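Local coordinates for protein RTX-adhesin (Marinomonas primoryensis, PDB 5IRB) that forms a calcium-binding, beta-rich part of a giant ice-binding adhesin that attaches its Antarctic bacterium to diatoms and ice, with this part probably lying near the cell surface, at residues A[58-61]-A[62-66]; A[88-91]-A[92-96]; A[172-175]-A[176-179]; A[220-223]-A[224-228]. All blocks are in the same frame, centred on the assembly; numbering follows the deposited sequence.

Interaction 1 of 4, residues A[58-61]-A[62-66]; sequences NVNP and NGTWS
Two hydrogen bonds tie Asn60 to Thr64. The backbone N of Asn60 donates to Thr64 O at 2.7 Å, and the side-chain ND2 of Asn60 reaches Thr64 OG1 at 2.8 Å, with an N-H...O angle of 172° and the hydroxyl lying in the amide plane. That hydroxyl in turn donates to Asn62 OD1 at 2.6 Å, in the carbonyl plane and on a lone pair. The same OD1 takes the backbone N of Thr64 from above its carbonyl plane, closing an Asx turn. Asn62 can do this because its CG sits between its own backbone N and carbonyl carbon (chi1 74°), which bends the amide back over the turn. Threonine suits the centre of this relay, accepting from one asparagine and donating to the next.

Gly63 N closes the turn on Asn60 O at 2.9 Å. With a positive phi, Gly63 takes a backbone shape that crowds any CB, while Pro61, its ring fixing phi near -61°, fits the first corner. Packing is lighter beyond: Val59 CG2 lies 4.0 Å from Gly63 CA, and Val59 CB faces Trp65 CB, whose indole turns away onto Leu10, Val36 and Leu48. A water bridges Asn58 O and Ser66 N. The backbone forms a type I turn from Asn60 to Gly63 with a G1-type bulge at Gly63, reinforced by the Asx turn of Asn62, where the chain passes from strand 53-58 to strand 64-70.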
loop_
_atom_site.group_PDB
_atom_site.type_symbol
_atom_site.label_atom_id
_atom_site.label_comp_id
_atom_site.label_asym_id
_atom_site.label_seq_id
_atom_site.Cartn_x
_atom_site.Cartn_y
_atom_site.Cartn_z
ATOM N N ASN A 58 33.372 -4.372 41.463
ATOM C CA ASN A 58 34.305 -5.315 42.074
ATOM C C ASN A 58 34.458 -6.546 41.226
ATOM O O ASN A 58 33.639 -6.773 40.330
ATOM C CB ASN A 58 33.790 -5.778 43.436
ATOM C CG ASN A 58 34.114 -4.820 44.527
ATOM O OD1 ASN A 58 35.068 -4.060 44.412
ATOM N ND2 ASN A 58 33.325 -4.835 45.602
ATOM N N VAL A 59 35.511 -7.328 41.473
ATOM C CA VAL A 59 35.558 -8.649 40.871
ATOM C C VAL A 59 35.272 -9.692 41.957
ATOM O O VAL A 59 35.780 -9.630 43.085
ATOM C CB VAL A 59 36.861 -8.929 40.088
ATOM C CG1 VAL A 59 37.764 -7.735 40.082
ATOM C CG2 VAL A 59 37.506 -10.194 40.540
ATOM N N ASN A 60 34.417 -10.632 41.596
ATOM C CA ASN A 60 33.944 -11.668 42.488
ATOM C C ASN A 60 35.071 -12.638 42.808
ATOM O O ASN A 60 36.112 -12.636 42.130
ATOM C CB ASN A 60 32.776 -12.407 41.842
ATOM C CG ASN A 60 31.619 -11.482 41.500
ATOM O OD1 ASN A 60 31.291 -10.570 42.256
ATOM N ND2 ASN A 60 31.008 -11.705 40.341
ATOM N N PRO A 61 34.909 -13.422 43.877
ATOM C CA PRO A 61 36.055 -14.267 44.216
ATOM C C PRO A 61 36.380 -15.231 43.073
ATOM O O PRO A 61 37.548 -15.546 42.867
ATOM C CB PRO A 61 35.576 -15.027 45.463
ATOM C CG PRO A 61 34.548 -14.123 46.079
ATOM C CD PRO A 61 33.851 -13.474 44.903
ATOM N N ASN A 62 35.375 -15.635 42.302
ATOM C CA ASN A 62 35.621 -16.513 41.159
ATOM C C ASN A 62 36.127 -15.782 39.911
ATOM O O ASN A 62 36.058 -16.327 38.814
ATOM C CB ASN A 62 34.363 -17.323 40.805
ATOM C CG ASN A 62 33.279 -16.487 40.126
ATOM O OD1 ASN A 62 33.335 -15.257 40.109
ATOM N ND2 ASN A 62 32.278 -17.170 39.556
ATOM N N GLY A 63 36.607 -14.551 40.059
ATOM C CA GLY A 63 37.162 -13.856 38.915
ATOM C C GLY A 63 36.172 -13.164 37.994
ATOM O O GLY A 63 36.585 -12.409 37.111
ATOM N N THR A 64 34.878 -13.430 38.161
ATOM C CA THR A 64 33.879 -12.771 37.323
ATOM C C THR A 64 33.526 -11.386 37.852
ATOM O O THR A 64 33.830 -11.040 38.992
ATOM C CB THR A 64 32.544 -13.568 37.231
ATOM O OG1 THR A 64 31.947 -13.642 38.533
ATOM C CG2 THR A 64 32.757 -14.972 36.680
ATOM N N TRP A 65 32.867 -10.596 37.012
ATOM C CA TRP A 65 32.389 -9.289 37.416
ATOM C C TRP A 65 31.205 -8.914 36.535
ATOM O O TRP A 65 31.009 -9.482 35.464
ATOM C CB TRP A 65 33.468 -8.214 37.295
ATOM C CG TRP A 65 34.101 -8.131 35.935
ATOM C CD1 TRP A 65 35.189 -8.817 35.496
ATOM C CD2 TRP A 65 33.644 -7.350 34.819
ATOM N NE1 TRP A 65 35.460 -8.484 34.192
ATOM C CE2 TRP A 65 34.518 -7.585 33.753
ATOM C CE3 TRP A 65 32.575 -6.458 34.626
ATOM C CZ2 TRP A 65 34.380 -6.965 32.516
ATOM C CZ3 TRP A 65 32.433 -5.842 33.397
ATOM C CH2 TRP A 65 33.329 -6.097 32.358
ATOM N N SER A 66 30.438 -7.942 37.002
ATOM C CA SER A 66 29.191 -7.563 36.373
ATOM C C SER A 66 28.843 -6.168 36.865
ATOM O O SER A 66 29.074 -5.848 38.029
ATOM C CB SER A 66 28.091 -8.569 36.693
ATOM O OG SER A 66 26.945 -7.904 37.188
HETATM O O HOH W 1 31.063 -7.273 40.028
#

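Interaction 2 of 4, residues A[88-91]-A[92-96]; sequences VTNG and AGQQG
This is a beta hairpin whose tip is a type I turn from Asn90 to Gly93 with a G1 bulge at Gly93, closed by Gly93 N to Asn90 O at 3.0 Å. Glycine suits the bulge, where phi is 86° and a CB would press on the preceding carbonyl. Just below the tip, Asn90 and Gln94 exchange bonds. Asn90 N donates to Gln94 O, and Asn90 OD1 receives Gln94 N in a weak bond of 2.8 Å. In return, Asn90 ND2 donates to Gln94 OE1, also at 2.8 Å. The acceptor lies in the amide plane of Asn90, the donor stands above the carbonyl plane of Gln94, and the two amide planes lie 69° apart. An amide suits both places, offering donor and acceptor; Asn90 brings its own over the turn with CG between the backbone N and carbonyl carbon (chi1 71°).

Farther down the ladder, Val88 and Gly96 form a hydrogen-bonded antiparallel pair, with Val88 N to Gly96 O at 2.9 Å and Gly96 N to Val88 O at 3.1 Å. Between them and the turn, Thr89 and Gln95 make a non-hydrogen-bonded pair. Their side chains run alongside each other, linked by a weak bond from Gln95 NE2 to Thr89 OG1 of 3.2 Å. The hairpin joins strands 81-89 and 95-106. Leu6 packs on Val88, Asn90 and Gln94, Gln94 NE2 bonds Ser4 O, and the backbone of Thr89 bonds to Ser42 and Ser43, where strand 43-50 begins.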
loop_
_atom_site.group_PDB
_atom_site.type_symbol
_atom_site.label_atom_id
_atom_site.label_comp_id
_atom_site.label_asym_id
_atom_site.label_seq_id
_atom_site.Cartn_x
_atom_site.Cartn_y
_atom_site.Cartn_z
ATOM N N VAL A 88 44.083 -5.440 40.177
ATOM C CA VAL A 88 43.803 -6.465 41.174
ATOM C C VAL A 88 44.903 -6.480 42.256
ATOM O O VAL A 88 46.021 -6.027 42.013
ATOM C CB VAL A 88 43.720 -7.878 40.570
ATOM C CG1 VAL A 88 42.719 -7.942 39.427
ATOM C CG2 VAL A 88 45.107 -8.354 40.123
ATOM N N THR A 89 44.574 -7.017 43.425
ATOM C CA THR A 89 45.508 -7.089 44.557
ATOM C C THR A 89 45.442 -8.481 45.138
ATOM O O THR A 89 44.367 -9.067 45.176
ATOM C CB THR A 89 45.166 -6.075 45.660
ATOM O OG1 THR A 89 45.091 -4.768 45.086
ATOM C CG2 THR A 89 46.237 -6.100 46.757
ATOM N N ASN A 90 46.576 -9.022 45.589
ATOM C CA ASN A 90 46.536 -10.301 46.300
ATOM C C ASN A 90 46.818 -10.121 47.782
ATOM O O ASN A 90 47.010 -8.999 48.251
ATOM C CB ASN A 90 47.526 -11.310 45.689
ATOM C CG ASN A 90 49.006 -10.965 45.962
ATOM O OD1 ASN A 90 49.341 -10.019 46.675
ATOM N ND2 ASN A 90 49.888 -11.745 45.367
ATOM N N GLY A 91 46.772 -11.227 48.519
ATOM C CA GLY A 91 47.061 -11.226 49.939
ATOM C C GLY A 91 48.356 -10.559 50.376
ATOM O O GLY A 91 48.364 -9.811 51.354
ATOM N N ALA A 92 49.450 -10.817 49.662
ATOM C CA ALA A 92 50.734 -10.162 49.947
ATOM C C ALA A 92 50.831 -8.686 49.548
ATOM O O ALA A 92 51.851 -8.045 49.816
ATOM C CB ALA A 92 51.855 -10.927 49.267
ATOM N N GLY A 93 49.792 -8.141 48.914
ATOM C CA GLY A 93 49.812 -6.743 48.506
ATOM C C GLY A 93 50.476 -6.510 47.151
ATOM O O GLY A 93 50.716 -5.368 46.752
ATOM N N GLN A 94 50.768 -7.589 46.433
ATOM C CA GLN A 94 51.125 -7.470 45.026
ATOM C C GLN A 94 49.928 -6.980 44.253
ATOM O O GLN A 94 48.803 -7.318 44.603
ATOM C CB GLN A 94 51.579 -8.792 44.424
ATOM C CG GLN A 94 52.903 -9.292 44.922
ATOM C CD GLN A 94 53.111 -10.727 44.546
ATOM O OE1 GLN A 94 52.717 -11.631 45.279
ATOM N NE2 GLN A 94 53.698 -10.954 43.372
ATOM N N GLN A 95 50.171 -6.155 43.237
ATOM C CA GLN A 95 49.133 -5.763 42.295
ATOM C C GLN A 95 49.449 -6.090 40.836
ATOM O O GLN A 95 50.603 -6.382 40.480
ATOM C CB GLN A 95 48.845 -4.284 42.431
ATOM C CG GLN A 95 48.484 -3.897 43.821
ATOM C CD GLN A 95 47.925 -2.513 43.888
ATOM O OE1 GLN A 95 48.242 -1.658 43.059
ATOM N NE2 GLN A 95 47.077 -2.273 44.873
ATOM N N GLY A 96 48.406 -6.033 40.000
ATOM C CA GLY A 96 48.532 -6.234 38.567
ATOM C C GLY A 96 47.451 -5.430 37.853
ATOM O O GLY A 96 46.382 -5.209 38.413
#

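Interaction 3 of 4, residues A[172-175]-A[176-179]; sequences GVSG and SDLA
At Ser174 and Gly175 the backbone leaves strand 168-174 and winds into helix 175-180, where Leu178 N donates to Ser174 O at 3.2 Å and Ala179 N donates to Gly175 O at 2.7 Å. Ser174 is the N-cap of this short helix. Its hydroxyl takes the backbone N of Asp177 in a weak capping bond of 3.3 Å, because OG stands between the backbone N and carbonyl carbon (chi1 80°), which turns it toward Asp177 N. Serine, short and able to accept, suits this.

Asp177 stands at the third position of the helix, where its negative charge would probably interact favourably with the positive end of the helix dipole. Its carboxylate bonds elsewhere, OD2 with Tyr159 OH and OD1 with Asn155 ND2, so the helix start is fastened to strand 157-162 and the turn before it. Tyr159 OH also bonds Ser174 N, and Ser174 OG approaches Asp177 OD2 in a weak contact of 2.9 Å. On the buried side, Val173 and Leu178 cross at about a right angle, and both pack on Ile154 of strand 149-154. Branched and apolar, they join strand end and helix in one core, the valine methyl CG1 lying 3.6 Å from Leu178 CG.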
loop_
_atom_site.group_PDB
_atom_site.type_symbol
_atom_site.label_atom_id
_atom_site.label_comp_id
_atom_site.label_asym_id
_atom_site.label_seq_id
_atom_site.Cartn_x
_atom_site.Cartn_y
_atom_site.Cartn_z
ATOM N N GLY A 172 -8.728 -8.954 -1.230
ATOM C CA GLY A 172 -10.007 -8.645 -1.849
ATOM C C GLY A 172 -10.791 -7.669 -0.994
ATOM O O GLY A 172 -10.976 -7.883 0.198
ATOM N N VAL A 173 -11.230 -6.577 -1.594
ATOM C CA VAL A 173 -11.968 -5.546 -0.869
ATOM C C VAL A 173 -13.329 -5.377 -1.561
ATOM O O VAL A 173 -13.424 -5.525 -2.768
ATOM C CB VAL A 173 -11.180 -4.221 -0.855
ATOM C CG1 VAL A 173 -12.048 -3.032 -0.422
ATOM C CG2 VAL A 173 -9.907 -4.367 0.027
ATOM N N SER A 174 -14.373 -5.081 -0.805
ATOM C CA SER A 174 -15.677 -4.886 -1.416
ATOM C C SER A 174 -15.747 -3.548 -2.163
ATOM O O SER A 174 -15.396 -2.494 -1.630
ATOM C CB SER A 174 -16.774 -4.973 -0.365
ATOM O OG SER A 174 -16.874 -3.749 0.329
ATOM N N GLY A 175 -16.170 -3.618 -3.423
ATOM C CA GLY A 175 -16.435 -2.439 -4.239
ATOM C C GLY A 175 -17.219 -1.330 -3.563
ATOM O O GLY A 175 -16.945 -0.153 -3.775
ATOM N N SER A 176 -18.194 -1.690 -2.743
ATOM C CA SER A 176 -19.016 -0.661 -2.121
ATOM C C SER A 176 -18.252 0.128 -1.061
ATOM O O SER A 176 -18.507 1.322 -0.894
ATOM C CB SER A 176 -20.284 -1.275 -1.519
ATOM O OG SER A 176 -20.003 -2.489 -0.844
ATOM N N ASP A 177 -17.309 -0.509 -0.356
ATOM C CA ASP A 177 -16.442 0.264 0.531
ATOM C C ASP A 177 -15.575 1.211 -0.277
ATOM O O ASP A 177 -15.448 2.385 0.052
ATOM C CB ASP A 177 -15.566 -0.642 1.422
ATOM C CG ASP A 177 -16.384 -1.403 2.445
ATOM O OD1 ASP A 177 -17.429 -0.861 2.883
ATOM O OD2 ASP A 177 -15.989 -2.529 2.808
ATOM N N LEU A 178 -14.992 0.704 -1.351
ATOM C CA LEU A 178 -14.142 1.531 -2.193
ATOM C C LEU A 178 -14.942 2.642 -2.866
ATOM O O LEU A 178 -14.418 3.727 -3.091
ATOM C CB LEU A 178 -13.419 0.670 -3.239
ATOM C CG LEU A 178 -12.312 -0.228 -2.648
ATOM C CD1 LEU A 178 -11.867 -1.327 -3.610
ATOM C CD2 LEU A 178 -11.110 0.621 -2.235
ATOM N N ALA A 179 -16.205 2.370 -3.196
ATOM C CA ALA A 179 -17.085 3.407 -3.752
ATOM C C ALA A 179 -17.313 4.558 -2.768
ATOM O O ALA A 179 -17.600 5.687 -3.183
ATOM C CB ALA A 179 -18.427 2.810 -4.183
#

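Interaction 4 of 4, residues A[220-223]-A[224-228]; sequences NAIT and SDDVI. With CA (calcium ion), chain K; CA (calcium ion), chain E.
Asp226 OD1 is shared between a calcium ion and a backbone amide: it binds calcium (chain E) at 2.4 Å and accepts Ile222 N at 2.8 Å, in a nearly straight bond of 176° made through the anti lone pair, away from OD2. Asp226 OD2 joins in, so the carboxylate grips the metal with both oxygens; four waters and Thr309 O complete its shell. One of these waters also donates to Asn220 O. The carboxylate reaches back across the turn because CG is anti to the backbone N (chi1 -157°), which directs it toward Ile222 N and the ion.

The second calcium ion (chain K) sits across the loop. Thr223 OG1 binds it at 2.5 Å, Asp225 OD1 at 2.4 Å and Val227 O at 2.3 Å, and a water adds another ligand; Glu232 supplies carboxylate oxygens from helix 230-234. Aspartate and threonine bring hard oxygen ligands, which calcium prefers, while valine serves through its carbonyl alone. Asp225 OD1 also receives Val227 N from above the carboxylate plane, an Asx turn that helps hold this ligand in place. Asp226 N to Thr223 O closes the type I beta turn between the ligands.

Away from the ions, Ile222 CG2 meets Ile228 CD1 at 3.8 Å, the two isoleucines crossing at a slant. The loop runs between strand 216-219 and strand 227-228; Ile222 and Asp226 pack on His310, the backbone of Ile228 bonds to Thr311 and Asp313, and strand 227-228 runs parallel to strand 301-312.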
loop_
_atom_site.group_PDB
_atom_site.type_symbol
_atom_site.label_atom_id
_atom_site.label_comp_id
_atom_site.label_asym_id
_atom_site.label_seq_id
_atom_site.Cartn_x
_atom_site.Cartn_y
_atom_site.Cartn_z
ATOM N N ASN A 220 -35.796 13.359 -36.954
ATOM C CA ASN A 220 -36.369 14.284 -37.911
ATOM C C ASN A 220 -37.716 13.777 -38.422
ATOM O O ASN A 220 -38.122 12.663 -38.121
ATOM C CB ASN A 220 -35.416 14.503 -39.089
ATOM C CG ASN A 220 -34.075 15.060 -38.655
ATOM O OD1 ASN A 220 -34.003 15.886 -37.744
ATOM N ND2 ASN A 220 -32.996 14.585 -39.285
ATOM N N ALA A 221 -38.380 14.602 -39.216
ATOM C CA ALA A 221 -39.611 14.242 -39.887
ATOM C C ALA A 221 -39.424 12.967 -40.698
ATOM O O ALA A 221 -38.350 12.729 -41.267
ATOM C CB ALA A 221 -40.075 15.410 -40.791
ATOM N N ILE A 222 -40.460 12.142 -40.729
ATOM C CA ILE A 222 -40.409 10.898 -41.482
ATOM C C ILE A 222 -40.822 11.199 -42.911
ATOM O O ILE A 222 -42.008 11.347 -43.204
ATOM C CB ILE A 222 -41.318 9.829 -40.859
ATOM C CG1 ILE A 222 -41.050 9.711 -39.350
ATOM C CG2 ILE A 222 -41.187 8.494 -41.597
ATOM C CD1 ILE A 222 -39.607 9.496 -38.988
ATOM N N THR A 223 -39.825 11.288 -43.789
ATOM C CA THR A 223 -39.909 12.021 -45.067
ATOM C C THR A 223 -40.234 13.503 -44.801
ATOM O O THR A 223 -40.505 13.902 -43.660
ATOM C CB THR A 223 -40.944 11.411 -46.044
ATOM O OG1 THR A 223 -42.265 11.531 -45.495
ATOM C CG2 THR A 223 -40.628 9.935 -46.303
ATOM N N SER A 224 -40.200 14.321 -45.853
ATOM C CA SER A 224 -40.225 15.781 -45.676
ATOM C C SER A 224 -41.516 16.320 -45.020
ATOM O O SER A 224 -41.485 17.324 -44.297
ATOM C CB SER A 224 -39.997 16.471 -47.021
ATOM O OG SER A 224 -40.623 15.741 -48.048
ATOM N N ASP A 225 -42.643 15.670 -45.275
ATOM C CA ASP A 225 -43.904 16.102 -44.677
ATOM C C ASP A 225 -44.353 15.263 -43.477
ATOM O O ASP A 225 -45.438 15.488 -42.948
ATOM C CB ASP A 225 -45.009 16.114 -45.747
ATOM C CG ASP A 225 -45.388 14.719 -46.229
ATOM O OD1 ASP A 225 -44.880 13.698 -45.717
ATOM O OD2 ASP A 225 -46.212 14.637 -47.154
ATOM N N ASP A 226 -43.519 14.312 -43.056
ATOM C CA ASP A 226 -43.756 13.522 -41.846
ATOM C C ASP A 226 -44.972 12.603 -42.046
ATOM O O ASP A 226 -45.634 12.199 -41.086
ATOM C CB ASP A 226 -43.944 14.434 -40.628
ATOM C CG ASP A 226 -43.648 13.742 -39.319
ATOM O OD1 ASP A 226 -42.714 12.894 -39.253
ATOM O OD2 ASP A 226 -44.353 14.063 -38.339
ATOM N N VAL A 227 -45.234 12.262 -43.308
ATOM C CA VAL A 227 -46.335 11.376 -43.696
ATOM C C VAL A 227 -45.853 10.311 -44.689
ATOM O O VAL A 227 -45.227 10.639 -45.692
ATOM C CB VAL A 227 -47.504 12.167 -44.347
ATOM C CG1 VAL A 227 -48.656 11.226 -44.732
ATOM C CG2 VAL A 227 -47.987 13.300 -43.436
ATOM N N ILE A 228 -46.179 9.047 -44.447
ATOM C CA ILE A 228 -45.812 7.975 -45.374
ATOM C C ILE A 228 -46.904 7.776 -46.422
ATOM O O ILE A 228 -48.020 7.400 -46.078
ATOM C CB ILE A 228 -45.574 6.637 -44.629
ATOM C CG1 ILE A 228 -44.352 6.741 -43.701
ATOM C CG2 ILE A 228 -45.447 5.485 -45.616
ATOM C CD1 ILE A 228 -43.029 6.812 -44.424
HETATM CA CA CA K . -44.015 11.940 -47.182
HETATM CA CA CA E . -42.726 13.205 -36.842
HETATM O O HOH W 2 -40.498 12.007 -36.801
HETATM O O HOH W 3 -45.876 12.280 -48.560
HETATM O O HOH W 4 -41.762 12.957 -34.525
HETATM O O HOH W 5 -41.525 15.440 -37.023
HETATM O O HOH W 6 -44.337 14.077 -35.174
#

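From the N terminus, interaction 1 closes the turn between strands 53-58 and 64-70, which lie in two different sheets. Interaction 2 follows and closes the hairpin of strands 81-89 and 95-106; its centre is about 15 Å from that of interaction 1, near the same end of the elongated chain. Interaction 3, about 65 Å from interaction 1 between centres, joins strand 168-174 to helix 175-180. Interaction 4 closes a calcium-bound loop from strand 216-219 into strand 227-228, the edge strand beside 301-312; its centre is about 115 Å from that of interaction 1, on the opposite side of the chain's centre. All four are local and in series; none nests within or crosses another.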